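Local coordinates for protein extracellular PQQ-dependent sugar dehydrogenase (Coprinopsis cinerea, PDB 6JT6) that probably oxidises sugars using pyrroloquinoline quinone and passes the electrons on through the haem of this cytochrome b domain, at residues A[14-19]-A[29-34]; A[66-71]-A[124-129]; A[138-143]-A[167-172]. All coordinates share one frame; numbering follows the deposited sequence.

Contact 1: A[14-19]-A[29-34]; sequences VTFSRF and GYIFPS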
loop_
_atom_site.group_PDB
_atom_site.type_symbol
_atom_site.label_atom_id
_atom_site.label_comp_id
_atom_site.label_asym_id
_atom_site.label_seq_id
_atom_site.Cartn_x
_atom_site.Cartn_y
_atom_site.Cartn_z
ATOM N N VAL A 14 8.365 -9.564 -10.045
ATOM C CA VAL A 14 7.016 -9.165 -10.450
ATOM C C VAL A 14 7.020 -7.709 -10.953
ATOM O O VAL A 14 7.963 -6.980 -10.713
ATOM C CB VAL A 14 5.922 -9.423 -9.353
ATOM C CG1 VAL A 14 6.130 -10.747 -8.587
ATOM C CG2 VAL A 14 5.792 -8.257 -8.418
ATOM N N THR A 15 5.965 -7.288 -11.644
ATOM C CA THR A 15 5.874 -5.931 -12.118
ATOM C C THR A 15 4.718 -5.247 -11.397
ATOM O O THR A 15 3.659 -5.867 -11.182
ATOM C CB THR A 15 5.669 -5.844 -13.658
ATOM O OG1 THR A 15 4.399 -6.441 -13.982
ATOM C CG2 THR A 15 6.784 -6.544 -14.380
ATOM N N PHE A 16 4.949 -3.997 -10.967
ATOM C CA PHE A 16 3.889 -3.200 -10.309
ATOM C C PHE A 16 3.595 -1.971 -11.188
ATOM O O PHE A 16 4.457 -1.521 -11.977
ATOM C CB PHE A 16 4.364 -2.669 -8.948
ATOM C CG PHE A 16 4.563 -3.714 -7.883
ATOM C CD1 PHE A 16 3.605 -3.898 -6.866
ATOM C CD2 PHE A 16 5.751 -4.475 -7.825
ATOM C CE1 PHE A 16 3.794 -4.859 -5.844
ATOM C CE2 PHE A 16 5.952 -5.410 -6.803
ATOM C CZ PHE A 16 4.983 -5.622 -5.829
ATOM N N SER A 17 2.397 -1.414 -11.026
ATOM C CA SER A 17 2.191 -0.009 -11.352
ATOM C C SER A 17 2.724 0.807 -10.149
ATOM O O SER A 17 2.137 0.790 -9.036
ATOM C CB SER A 17 0.712 0.272 -11.631
ATOM O OG SER A 17 0.523 1.659 -11.802
ATOM N N ARG A 18 3.832 1.509 -10.371
ATOM C CA ARG A 18 4.559 2.166 -9.274
ATOM C C ARG A 18 4.626 3.686 -9.407
ATOM O O ARG A 18 4.893 4.207 -10.497
ATOM C CB ARG A 18 5.983 1.626 -9.161
ATOM C CG ARG A 18 6.648 2.059 -7.863
ATOM C CD ARG A 18 8.084 2.542 -8.044
ATOM N NE ARG A 18 8.434 3.138 -9.337
ATOM C CZ ARG A 18 9.692 3.363 -9.706
ATOM N NH1 ARG A 18 10.688 3.074 -8.870
ATOM N NH2 ARG A 18 9.966 3.898 -10.891
ATOM N N PHE A 19 4.365 4.356 -8.280
ATOM C CA PHE A 19 4.482 5.802 -8.120
ATOM C C PHE A 19 5.689 5.982 -7.236
ATOM O O PHE A 19 5.721 5.489 -6.092
ATOM C CB PHE A 19 3.233 6.418 -7.418
ATOM C CG PHE A 19 3.375 7.906 -7.072
ATOM C CD1 PHE A 19 3.255 8.892 -8.064
ATOM C CD2 PHE A 19 3.636 8.312 -5.771
ATOM C CE1 PHE A 19 3.396 10.257 -7.759
ATOM C CE2 PHE A 19 3.766 9.667 -5.440
ATOM C CZ PHE A 19 3.648 10.648 -6.442
ATOM N N GLY A 29 3.457 0.848 -4.908
ATOM C CA GLY A 29 3.203 -0.051 -6.032
ATOM C C GLY A 29 1.878 -0.766 -5.856
ATOM O O GLY A 29 1.461 -0.996 -4.719
ATOM N N TYR A 30 1.187 -1.065 -6.965
ATOM C CA TYR A 30 -0.072 -1.800 -6.936
ATOM C C TYR A 30 -0.160 -2.767 -8.084
ATOM O O TYR A 30 0.318 -2.484 -9.166
ATOM C CB TYR A 30 -1.301 -0.865 -6.993
ATOM C CG TYR A 30 -1.281 0.166 -5.909
ATOM C CD1 TYR A 30 -1.837 -0.116 -4.647
ATOM C CD2 TYR A 30 -0.647 1.417 -6.118
ATOM C CE1 TYR A 30 -1.796 0.833 -3.627
ATOM C CE2 TYR A 30 -0.615 2.372 -5.115
ATOM C CZ TYR A 30 -1.176 2.067 -3.879
ATOM O OH TYR A 30 -1.135 2.985 -2.854
ATOM N N ILE A 31 -0.786 -3.910 -7.808
ATOM C CA ILE A 31 -1.152 -4.884 -8.817
ATOM C C ILE A 31 -2.625 -5.202 -8.587
ATOM O O ILE A 31 -3.002 -5.507 -7.466
ATOM C CB ILE A 31 -0.326 -6.189 -8.699
ATOM C CG1 ILE A 31 1.183 -5.902 -8.543
ATOM C CG2 ILE A 31 -0.536 -7.026 -9.950
ATOM C CD1 ILE A 31 2.031 -7.120 -8.166
ATOM N N PHE A 32 -3.440 -5.122 -9.633
ATOM C CA PHE A 32 -4.877 -5.399 -9.508
ATOM C C PHE A 32 -5.186 -6.614 -10.380
ATOM O O PHE A 32 -4.475 -6.862 -11.364
ATOM C CB PHE A 32 -5.754 -4.176 -9.898
ATOM C CG PHE A 32 -5.798 -3.095 -8.854
ATOM C CD1 PHE A 32 -6.939 -2.922 -8.056
ATOM C CD2 PHE A 32 -4.744 -2.193 -8.709
ATOM C CE1 PHE A 32 -6.981 -1.912 -7.084
ATOM C CE2 PHE A 32 -4.785 -1.191 -7.739
ATOM C CZ PHE A 32 -5.898 -1.054 -6.921
ATOM N N PRO A 33 -6.236 -7.385 -10.013
ATOM C CA PRO A 33 -6.638 -8.517 -10.851
ATOM C C PRO A 33 -7.402 -8.052 -12.085
ATOM O O PRO A 33 -8.023 -6.987 -12.087
ATOM C CB PRO A 33 -7.526 -9.344 -9.922
ATOM C CG PRO A 33 -8.085 -8.360 -8.969
ATOM C CD PRO A 33 -7.003 -7.342 -8.749
ATOM N N SER A 34 -7.354 -8.884 -13.109
ATOM C CA SER A 34 -7.961 -8.622 -14.400
ATOM C C SER A 34 -9.480 -8.847 -14.431
ATOM O O SER A 34 -10.171 -8.644 -13.424
ATOM C CB SER A 34 -7.283 -9.510 -15.438
ATOM O OG SER A 34 -7.603 -9.068 -16.740
#
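The side chain of Phe16 leaves its backbone with CG anti to the carbonyl carbon (chi1 -69°), and that of Ile31 takes the same first turn before running on extended to CD1 (chi2 169°). Together these torsions lay the tip of the isoleucine over one face of the phenyl ring, a CH-pi contact with Ile31 CD1 3.9 Å from the centroid of the Phe16 ring and somewhat toward its rim. The branch behind the tip is also in touch, for Ile31 CG1 lies 3.6 Å from Phe16 CD1. Val14 reaches the same methyl crosswise, its CG2 3.9 Å from Ile31 CD1, so the slim tip of the isoleucine meets both the phenyl face and a valine branch.

Two backbone bonds hold the strands: Ser17 N donates to Tyr30 O at 3.0 Å, in the carbonyl plane, and Tyr30 N donates to Ser17 O at 2.9 Å from above the plane of the Ser17 carbonyl. Ser17 and Tyr30 are thus an antiparallel hydrogen-bonded pair, and Arg18 with Gly29 is the non-hydrogen-bonded pair beside it. Glycine suits position 29 because a beta carbon there would press tightly on Phe16 CD1; its own CA instead approaches Ser17 O at 3.3 Å in a CA-H...O contact. The short segments run 134° apart in direction, a marked twist, and the pairing carries on toward the turn with a backbone bond between Phe19 and Trp28.

The two strands form the hairpin 15-21 and 26-33. Helix 182-191 packs on Val14 and Ile31, and Thr15 OG1 bonds to Tyr185 OH in the same helix. Strand 43-51 meets Phe16 and Ile31 through Leu47 and Ile45, while Tyr30 turns to the other sheet, where its hydroxyl bonds to Asn59 and its ring meets Phe141 edge-to-face.

Contact 2: A[66-71]-A[124-129]; sequences RNNPLL and TRWTGG. With HEM (protoporphyrin IX containing Fe), chain C.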
loop_
_atom_site.group_PDB
_atom_site.type_symbol
_atom_site.label_atom_id
_atom_site.label_comp_id
_atom_site.label_asym_id
_atom_site.label_seq_id
_atom_site.Cartn_x
_atom_site.Cartn_y
_atom_site.Cartn_z
ATOM N N ARG A 66 -9.795 12.035 3.706
ATOM C CA ARG A 66 -11.107 11.937 4.333
ATOM C C ARG A 66 -12.037 10.925 3.674
ATOM O O ARG A 66 -12.327 11.009 2.461
ATOM C CB ARG A 66 -11.788 13.302 4.419
ATOM C CG ARG A 66 -11.059 14.310 5.308
ATOM C CD ARG A 66 -11.525 15.739 4.985
ATOM N NE ARG A 66 -11.436 15.979 3.535
ATOM C CZ ARG A 66 -12.468 16.037 2.685
ATOM N NH1 ARG A 66 -13.730 15.918 3.124
ATOM N NH2 ARG A 66 -12.240 16.215 1.382
ATOM N N ASN A 67 -12.511 9.981 4.494
ATOM C CA ASN A 67 -13.576 9.051 4.110
ATOM C C ASN A 67 -13.201 8.048 3.003
ATOM O O ASN A 67 -13.990 7.725 2.107
ATOM C CB ASN A 67 -14.879 9.838 3.805
ATOM C CG ASN A 67 -15.215 10.812 4.925
ATOM O OD1 ASN A 67 -15.409 10.396 6.076
ATOM N ND2 ASN A 67 -15.259 12.096 4.607
ATOM N N ASN A 68 -11.995 7.533 3.102
ATOM C CA ASN A 68 -11.531 6.465 2.193
ATOM C C ASN A 68 -10.625 5.569 3.035
ATOM O O ASN A 68 -9.980 6.064 3.952
ATOM C CB ASN A 68 -10.738 7.048 0.987
ATOM C CG ASN A 68 -11.578 7.940 0.080
ATOM O OD1 ASN A 68 -12.485 7.481 -0.610
ATOM N ND2 ASN A 68 -11.249 9.204 0.040
ATOM N N PRO A 69 -10.551 4.254 2.731
ATOM C CA PRO A 69 -9.582 3.409 3.420
ATOM C C PRO A 69 -8.184 3.991 3.347
ATOM O O PRO A 69 -7.718 4.386 2.260
ATOM C CB PRO A 69 -9.635 2.083 2.624
ATOM C CG PRO A 69 -11.043 2.064 2.104
ATOM C CD PRO A 69 -11.221 3.499 1.655
ATOM N N LEU A 70 -7.549 4.029 4.513
ATOM C CA LEU A 70 -6.165 4.445 4.634
ATOM C C LEU A 70 -5.375 3.220 5.066
ATOM O O LEU A 70 -5.675 2.621 6.098
ATOM C CB LEU A 70 -6.023 5.583 5.654
ATOM C CG LEU A 70 -6.933 6.832 5.545
ATOM C CD1 LEU A 70 -6.567 7.801 6.661
ATOM C CD2 LEU A 70 -6.840 7.601 4.215
ATOM N N LEU A 71 -4.380 2.833 4.281
ATOM C CA LEU A 71 -3.524 1.715 4.709
ATOM C C LEU A 71 -2.195 2.256 5.122
ATOM O O LEU A 71 -1.634 3.117 4.453
ATOM C CB LEU A 71 -3.369 0.638 3.623
ATOM C CG LEU A 71 -4.633 0.158 2.897
ATOM C CD1 LEU A 71 -4.246 -0.857 1.832
ATOM C CD2 LEU A 71 -5.704 -0.407 3.827
ATOM N N THR A 124 -12.009 -2.663 -2.313
ATOM C CA THR A 124 -12.303 -1.935 -3.551
ATOM C C THR A 124 -13.694 -1.277 -3.529
ATOM O O THR A 124 -14.029 -0.559 -4.449
ATOM C CB THR A 124 -12.181 -2.842 -4.778
ATOM O OG1 THR A 124 -13.190 -3.849 -4.669
ATOM C CG2 THR A 124 -10.800 -3.521 -4.845
ATOM N N ARG A 125 -14.490 -1.557 -2.492
ATOM C CA ARG A 125 -15.794 -0.893 -2.277
ATOM C C ARG A 125 -15.902 -0.399 -0.848
ATOM O O ARG A 125 -15.496 -1.101 0.087
ATOM C CB ARG A 125 -16.954 -1.837 -2.589
ATOM C CG ARG A 125 -17.029 -2.248 -4.053
ATOM C CD ARG A 125 -17.663 -1.176 -4.932
ATOM N NE ARG A 125 -17.646 -1.574 -6.345
ATOM C CZ ARG A 125 -16.828 -1.075 -7.272
ATOM N NH1 ARG A 125 -16.906 -1.528 -8.520
ATOM N NH2 ARG A 125 -15.936 -0.131 -6.965
ATOM N N TRP A 126 -16.418 0.810 -0.674
ATOM C CA TRP A 126 -16.691 1.340 0.671
ATOM C C TRP A 126 -17.746 2.447 0.657
ATOM O O TRP A 126 -18.065 2.996 -0.383
ATOM C CB TRP A 126 -15.420 1.871 1.322
ATOM C CG TRP A 126 -14.683 2.914 0.510
ATOM C CD1 TRP A 126 -14.901 4.262 0.518
ATOM C CD2 TRP A 126 -13.612 2.678 -0.424
ATOM N NE1 TRP A 126 -14.027 4.889 -0.338
ATOM C CE2 TRP A 126 -13.230 3.945 -0.944
ATOM C CE3 TRP A 126 -12.940 1.524 -0.863
ATOM C CZ2 TRP A 126 -12.177 4.108 -1.865
ATOM C CZ3 TRP A 126 -11.855 1.683 -1.793
ATOM C CH2 TRP A 126 -11.510 2.972 -2.282
ATOM N N THR A 127 -18.240 2.835 1.817
ATOM C CA THR A 127 -19.285 3.874 1.811
ATOM C C THR A 127 -18.651 5.228 2.085
ATOM O O THR A 127 -17.930 5.403 3.051
ATOM C CB THR A 127 -20.445 3.534 2.782
ATOM O OG1 THR A 127 -19.932 3.372 4.108
ATOM C CG2 THR A 127 -21.096 2.230 2.377
ATOM N N GLY A 128 -18.879 6.175 1.202
ATOM C CA GLY A 128 -18.346 7.503 1.372
ATOM C C GLY A 128 -17.103 7.677 0.541
ATOM O O GLY A 128 -16.638 6.725 -0.088
ATOM N N GLY A 129 -16.578 8.897 0.555
ATOM C CA GLY A 129 -15.403 9.270 -0.221
ATOM C C GLY A 129 -15.607 8.968 -1.691
ATOM O O GLY A 129 -16.681 9.282 -2.274
HETATM C CHA HEM C . -3.509 15.215 4.067
HETATM C CHB HEM C . -3.736 15.478 8.922
HETATM C CHC HEM C . -2.603 10.783 9.264
HETATM C CHD HEM C . -3.251 10.373 4.412
HETATM C C1A HEM C . -3.616 15.701 5.357
HETATM C C2A HEM C . -3.767 17.072 5.689
HETATM C C3A HEM C . -3.817 17.134 7.062
HETATM C C4A HEM C . -3.704 15.814 7.579
HETATM C CMA HEM C . -3.970 18.390 7.906
HETATM C CAA HEM C . -3.858 18.242 4.720
HETATM C CBA HEM C . -2.567 18.483 3.918
HETATM C CGA HEM C . -1.316 18.609 4.747
HETATM O O1A HEM C . -0.404 17.740 4.708
HETATM O O2A HEM C . -1.175 19.604 5.489
HETATM C C1B HEM C . -3.426 14.226 9.444
HETATM C C2B HEM C . -3.283 13.977 10.851
HETATM C C3B HEM C . -2.915 12.650 10.955
HETATM C C4B HEM C . -2.863 12.117 9.572
HETATM C CMB HEM C . -3.466 15.013 11.979
HETATM C CAB HEM C . -2.636 11.804 12.149
HETATM C CBB HEM C . -2.036 12.252 13.246
HETATM C C1C HEM C . -2.765 10.225 7.966
HETATM C C2C HEM C . -2.607 8.857 7.646
HETATM C C3C HEM C . -2.795 8.722 6.264
HETATM C C4C HEM C . -3.041 10.042 5.731
HETATM C CMC HEM C . -2.337 7.777 8.679
HETATM C CAC HEM C . -2.768 7.447 5.493
HETATM C CBC HEM C . -1.921 6.444 5.810
HETATM C C1D HEM C . -3.291 11.700 3.957
HETATM C C2D HEM C . -3.381 12.030 2.518
HETATM C C3D HEM C . -3.475 13.361 2.416
HETATM C C4D HEM C . -3.449 13.846 3.812
HETATM C CMD HEM C . -3.368 11.085 1.345
HETATM C CAD HEM C . -3.528 14.184 1.130
HETATM C CBD HEM C . -4.900 14.291 0.490
HETATM C CGD HEM C . -5.747 15.220 1.316
HETATM O O1D HEM C . -6.808 14.845 1.884
HETATM O O2D HEM C . -5.353 16.386 1.462
HETATM N NA HEM C . -3.549 14.945 6.531
HETATM N NB HEM C . -3.172 13.117 8.738
HETATM N NC HEM C . -2.981 10.919 6.797
HETATM N ND HEM C . -3.370 12.830 4.710
HETATM FE FE HEM C . -3.289 12.974 6.642
#
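One face of the Trp126 indole carries Pro69, whose CD sits over the six-membered ring 3.4 Å from its centroid; at the edge, near the ring plane, comes the carbonyl oxygen of the Asn68 amide. The proline contact is CH-pi and close, and the flat-sided, rigid proline ring suits a broad aromatic face. The amide stands almost upright to the indole, at 81°, and Trp126 NE1 donates to a lone pair of Asn68 OD1 over 3.0 Å. That bond is bent (140° at the hydrogen), but OD1 also accepts from Ala130 N, and Asn68 ND2 donates to Ser64 O; bonds at both ends fix the rotation of the amide. Asparagine suits the place because one short side chain offers both an acceptor and a donor.

Gly129 presses its CA against Asn67 O at 3.1 Å in a CA-H...O contact. A beta carbon there would collide with Asn67 O and Asn68 OD1, and the positive phi points to glycine as well.

Trp126 belongs to the loop between strands 113-121 and 138-146, and the contact pins that loop to the lead-in of strand 70-76. Pro69 also touches Trp86 of neighbouring strand 79-86, and further along Leu70 turns to the haem, its CB 3.8 Å from HEM CAC, with strand 56-60 alongside.

Contact 3: A[138-143]-A[167-172]; sequences SAVFGW and AAQYGF. With HEM (protoporphyrin IX containing Fe), chain C; ACT (acetate ion), chain F.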
loop_
_atom_site.group_PDB
_atom_site.type_symbol
_atom_site.label_atom_id
_atom_site.label_comp_id
_atom_site.label_asym_id
_atom_site.label_seq_id
_atom_site.Cartn_x
_atom_site.Cartn_y
_atom_site.Cartn_z
ATOM N N SER A 138 -10.136 6.180 -14.434
ATOM C CA SER A 138 -9.164 6.827 -13.580
ATOM C C SER A 138 -9.476 6.606 -12.107
ATOM O O SER A 138 -10.629 6.681 -11.663
ATOM C CB SER A 138 -9.064 8.318 -13.890
ATOM O OG SER A 138 -10.346 8.926 -13.839
ATOM N N ALA A 139 -8.423 6.311 -11.369
ATOM C CA ALA A 139 -8.466 6.354 -9.938
ATOM C C ALA A 139 -7.551 7.490 -9.436
ATOM O O ALA A 139 -6.580 7.858 -10.108
ATOM C CB ALA A 139 -8.027 5.013 -9.399
ATOM N N VAL A 140 -7.902 8.086 -8.294
ATOM C CA VAL A 140 -7.003 9.012 -7.590
ATOM C C VAL A 140 -6.637 8.356 -6.264
ATOM O O VAL A 140 -7.517 8.069 -5.466
ATOM C CB VAL A 140 -7.615 10.407 -7.329
ATOM C CG1 VAL A 140 -6.573 11.355 -6.668
ATOM C CG2 VAL A 140 -8.089 11.054 -8.638
ATOM N N PHE A 141 -5.337 8.127 -6.058
ATOM C CA PHE A 141 -4.837 7.569 -4.795
ATOM C C PHE A 141 -4.100 8.646 -4.034
ATOM O O PHE A 141 -3.467 9.544 -4.628
ATOM C CB PHE A 141 -3.876 6.372 -5.030
ATOM C CG PHE A 141 -4.566 5.030 -5.243
ATOM C CD1 PHE A 141 -5.954 4.919 -5.364
ATOM C CD2 PHE A 141 -3.796 3.866 -5.377
ATOM C CE1 PHE A 141 -6.572 3.672 -5.583
ATOM C CE2 PHE A 141 -4.395 2.619 -5.590
ATOM C CZ PHE A 141 -5.801 2.522 -5.695
ATOM N N GLY A 142 -4.139 8.519 -2.716
ATOM C CA GLY A 142 -3.325 9.353 -1.855
ATOM C C GLY A 142 -2.072 8.595 -1.451
ATOM O O GLY A 142 -2.011 7.337 -1.533
ATOM N N TRP A 143 -1.033 9.356 -1.106
ATOM C CA TRP A 143 0.187 8.771 -0.519
ATOM C C TRP A 143 0.516 9.597 0.724
ATOM O O TRP A 143 0.234 10.802 0.759
ATOM C CB TRP A 143 1.367 8.754 -1.538
ATOM C CG TRP A 143 1.753 10.068 -2.106
ATOM C CD1 TRP A 143 1.270 10.668 -3.270
ATOM C CD2 TRP A 143 2.681 10.999 -1.539
ATOM N NE1 TRP A 143 1.871 11.885 -3.454
ATOM C CE2 TRP A 143 2.737 12.126 -2.416
ATOM C CE3 TRP A 143 3.508 10.979 -0.393
ATOM C CZ2 TRP A 143 3.590 13.231 -2.177
ATOM C CZ3 TRP A 143 4.349 12.093 -0.148
ATOM C CH2 TRP A 143 4.354 13.214 -1.035
ATOM N N ALA A 167 2.498 14.362 2.324
ATOM C CA ALA A 167 1.327 13.673 1.751
ATOM C C ALA A 167 0.798 14.443 0.537
ATOM O O ALA A 167 0.852 15.670 0.516
ATOM C CB ALA A 167 0.217 13.496 2.806
ATOM N N ALA A 168 0.306 13.720 -0.467
ATOM C CA ALA A 168 -0.425 14.324 -1.582
ATOM C C ALA A 168 -1.218 13.236 -2.311
ATOM O O ALA A 168 -1.565 12.231 -1.699
ATOM C CB ALA A 168 0.505 15.136 -2.489
ATOM N N GLN A 169 -1.561 13.462 -3.577
ATOM C CA GLN A 169 -2.481 12.587 -4.323
ATOM C C GLN A 169 -1.996 12.534 -5.735
ATOM O O GLN A 169 -1.319 13.462 -6.200
ATOM C CB GLN A 169 -3.912 13.161 -4.408
ATOM C CG GLN A 169 -4.487 13.743 -3.140
ATOM C CD GLN A 169 -5.947 14.137 -3.283
ATOM O OE1 GLN A 169 -6.799 13.333 -3.698
ATOM N NE2 GLN A 169 -6.258 15.372 -2.893
ATOM N N TYR A 170 -2.396 11.490 -6.454
ATOM C CA TYR A 170 -2.115 11.421 -7.894
ATOM C C TYR A 170 -3.199 10.594 -8.551
ATOM O O TYR A 170 -3.791 9.728 -7.901
ATOM C CB TYR A 170 -0.714 10.821 -8.162
ATOM C CG TYR A 170 -0.525 9.440 -7.555
ATOM C CD1 TYR A 170 -0.864 8.285 -8.264
ATOM C CD2 TYR A 170 -0.030 9.295 -6.258
ATOM C CE1 TYR A 170 -0.709 7.029 -7.698
ATOM C CE2 TYR A 170 0.127 8.043 -5.679
ATOM C CZ TYR A 170 -0.202 6.914 -6.408
ATOM O OH TYR A 170 -0.019 5.666 -5.820
ATOM N N GLY A 171 -3.452 10.883 -9.831
ATOM C CA GLY A 171 -4.342 10.093 -10.664
ATOM C C GLY A 171 -3.595 8.950 -11.341
ATOM O O GLY A 171 -2.387 9.024 -11.593
ATOM N N PHE A 172 -4.301 7.859 -11.591
ATOM C CA PHE A 172 -3.741 6.831 -12.469
ATOM C C PHE A 172 -4.803 5.984 -13.154
ATOM O O PHE A 172 -5.953 5.894 -12.695
ATOM C CB PHE A 172 -2.717 5.944 -11.746
ATOM C CG PHE A 172 -3.321 4.983 -10.782
ATOM C CD1 PHE A 172 -3.419 3.636 -11.109
ATOM C CD2 PHE A 172 -3.809 5.420 -9.559
ATOM C CE1 PHE A 172 -3.988 2.732 -10.225
ATOM C CE2 PHE A 172 -4.370 4.522 -8.658
ATOM C CZ PHE A 172 -4.456 3.174 -8.991
HETATM C CHA HEM C . -3.509 15.215 4.067
HETATM C CHB HEM C . -3.736 15.478 8.922
HETATM C CHC HEM C . -2.603 10.783 9.264
HETATM C CHD HEM C . -3.251 10.373 4.412
HETATM C C1A HEM C . -3.616 15.701 5.357
HETATM C C2A HEM C . -3.767 17.072 5.689
HETATM C C3A HEM C . -3.817 17.134 7.062
HETATM C C4A HEM C . -3.704 15.814 7.579
HETATM C CMA HEM C . -3.970 18.390 7.906
HETATM C CAA HEM C . -3.858 18.242 4.720
HETATM C CBA HEM C . -2.567 18.483 3.918
HETATM C CGA HEM C . -1.316 18.609 4.747
HETATM O O1A HEM C . -0.404 17.740 4.708
HETATM O O2A HEM C . -1.175 19.604 5.489
HETATM C C1B HEM C . -3.426 14.226 9.444
HETATM C C2B HEM C . -3.283 13.977 10.851
HETATM C C3B HEM C . -2.915 12.650 10.955
HETATM C C4B HEM C . -2.863 12.117 9.572
HETATM C CMB HEM C . -3.466 15.013 11.979
HETATM C CAB HEM C . -2.636 11.804 12.149
HETATM C CBB HEM C . -2.036 12.252 13.246
HETATM C C1C HEM C . -2.765 10.225 7.966
HETATM C C2C HEM C . -2.607 8.857 7.646
HETATM C C3C HEM C . -2.795 8.722 6.264
HETATM C C4C HEM C . -3.041 10.042 5.731
HETATM C CMC HEM C . -2.337 7.777 8.679
HETATM C CAC HEM C . -2.768 7.447 5.493
HETATM C CBC HEM C . -1.921 6.444 5.810
HETATM C C1D HEM C . -3.291 11.700 3.957
HETATM C C2D HEM C . -3.381 12.030 2.518
HETATM C C3D HEM C . -3.475 13.361 2.416
HETATM C C4D HEM C . -3.449 13.846 3.812
HETATM C CMD HEM C . -3.368 11.085 1.345
HETATM C CAD HEM C . -3.528 14.184 1.130
HETATM C CBD HEM C . -4.900 14.291 0.490
HETATM C CGD HEM C . -5.747 15.220 1.316
HETATM O O1D HEM C . -6.808 14.845 1.884
HETATM O O2D HEM C . -5.353 16.386 1.462
HETATM N NA HEM C . -3.549 14.945 6.531
HETATM N NB HEM C . -3.172 13.117 8.738
HETATM N NC HEM C . -2.981 10.919 6.797
HETATM N ND HEM C . -3.370 12.830 4.710
HETATM FE FE HEM C . -3.289 12.974 6.642
HETATM C C ACT F . -10.235 6.037 -6.425
HETATM O O ACT F . -10.548 7.260 -6.757
HETATM O OXT ACT F . -10.842 5.168 -5.751
HETATM C CH3 ACT F . -8.957 5.444 -6.824
HETATM O O HOH W 1 -0.540 5.516 -2.984
HETATM O O HOH W 2 1.488 13.675 -5.732
#
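Strands 138-143 and 167-172 run antiparallel in unbroken register, joined by six backbone hydrogen bonds from the Ala139-Phe172 pair, through Phe141-Tyr170, to Trp143-Ala168. On the face shared by these six residues, Phe172 drives its edge into the face of Phe141 in a T-shaped pair, the centroids 4.6 Å apart and the planes at 68°. Phe172 CE2 stands over the centre of the Phe141 ring, 3.4 Å from Phe141 CD2. Phe172, Tyr170 and Trp143 all place CG in the crowded position between the backbone N and the carbonyl carbon, which folds their rings across toward the partner strand.

For Trp143 (chi1 57°) this lays the indole over the opposite backbone, with Ala168 N beneath its centre; the small alanine side chain lets the ring settle, Ala168 CB being 3.6 Å from Trp143 CZ2. Tyr170 meets it rim to rim, with Trp143 CD1 in the plane of the phenol and 3.5 Å from Tyr170 CD2. At the indole edge a water accepts from Trp143 NE1 at 2.9 Å and donates to Gln169 O. An alanine in place of Trp143 would remove the indole and one of this water's two bonds, and would probably leave the backbone at Ala167 and Ala168 less covered and the Tyr170 ring less firmly placed. A second water joins Tyr170 OH to Gly142 O.

At the Gly142-Gln169 end, the other face meets the haem. Gly142 needs its bareness, since a beta carbon would clash with HEM CMD, and Gln169 CG rests 3.7 Å from HEM CBD. Ala167 CB packs on the pyrrole carrying both groups, at HEM C3D. A sheet edge with aromatic residues turned inward, and glycine, alanine and one glutamine against the haem, fits the beta-sandwich cytochrome domain of the cellobiose dehydrogenase family.

How the contacts relate
Contacts 1 and 3 meet in the interior: Tyr30 and Phe19 of the hairpin in contact 1 pack on Phe141, Tyr170 and Trp143 of 138-143/167-172, so the two sheets face each other through aromatic rings. Contact 1 lies wholly in one sheet and is mostly buried; contact 3 pairs the last two strands of the other and is buried on one face, with exposed residues on its opposite side. Contact 2, nearer the surface, ties a loop to the lead-in of strand 70-76 of that second sheet with one side-chain hydrogen bond and a proline on an indole, where contact 3 has six backbone bonds and contact 1 a single bonded pair, both with apolar packing. Contacts 2 and 3 both touch the haem.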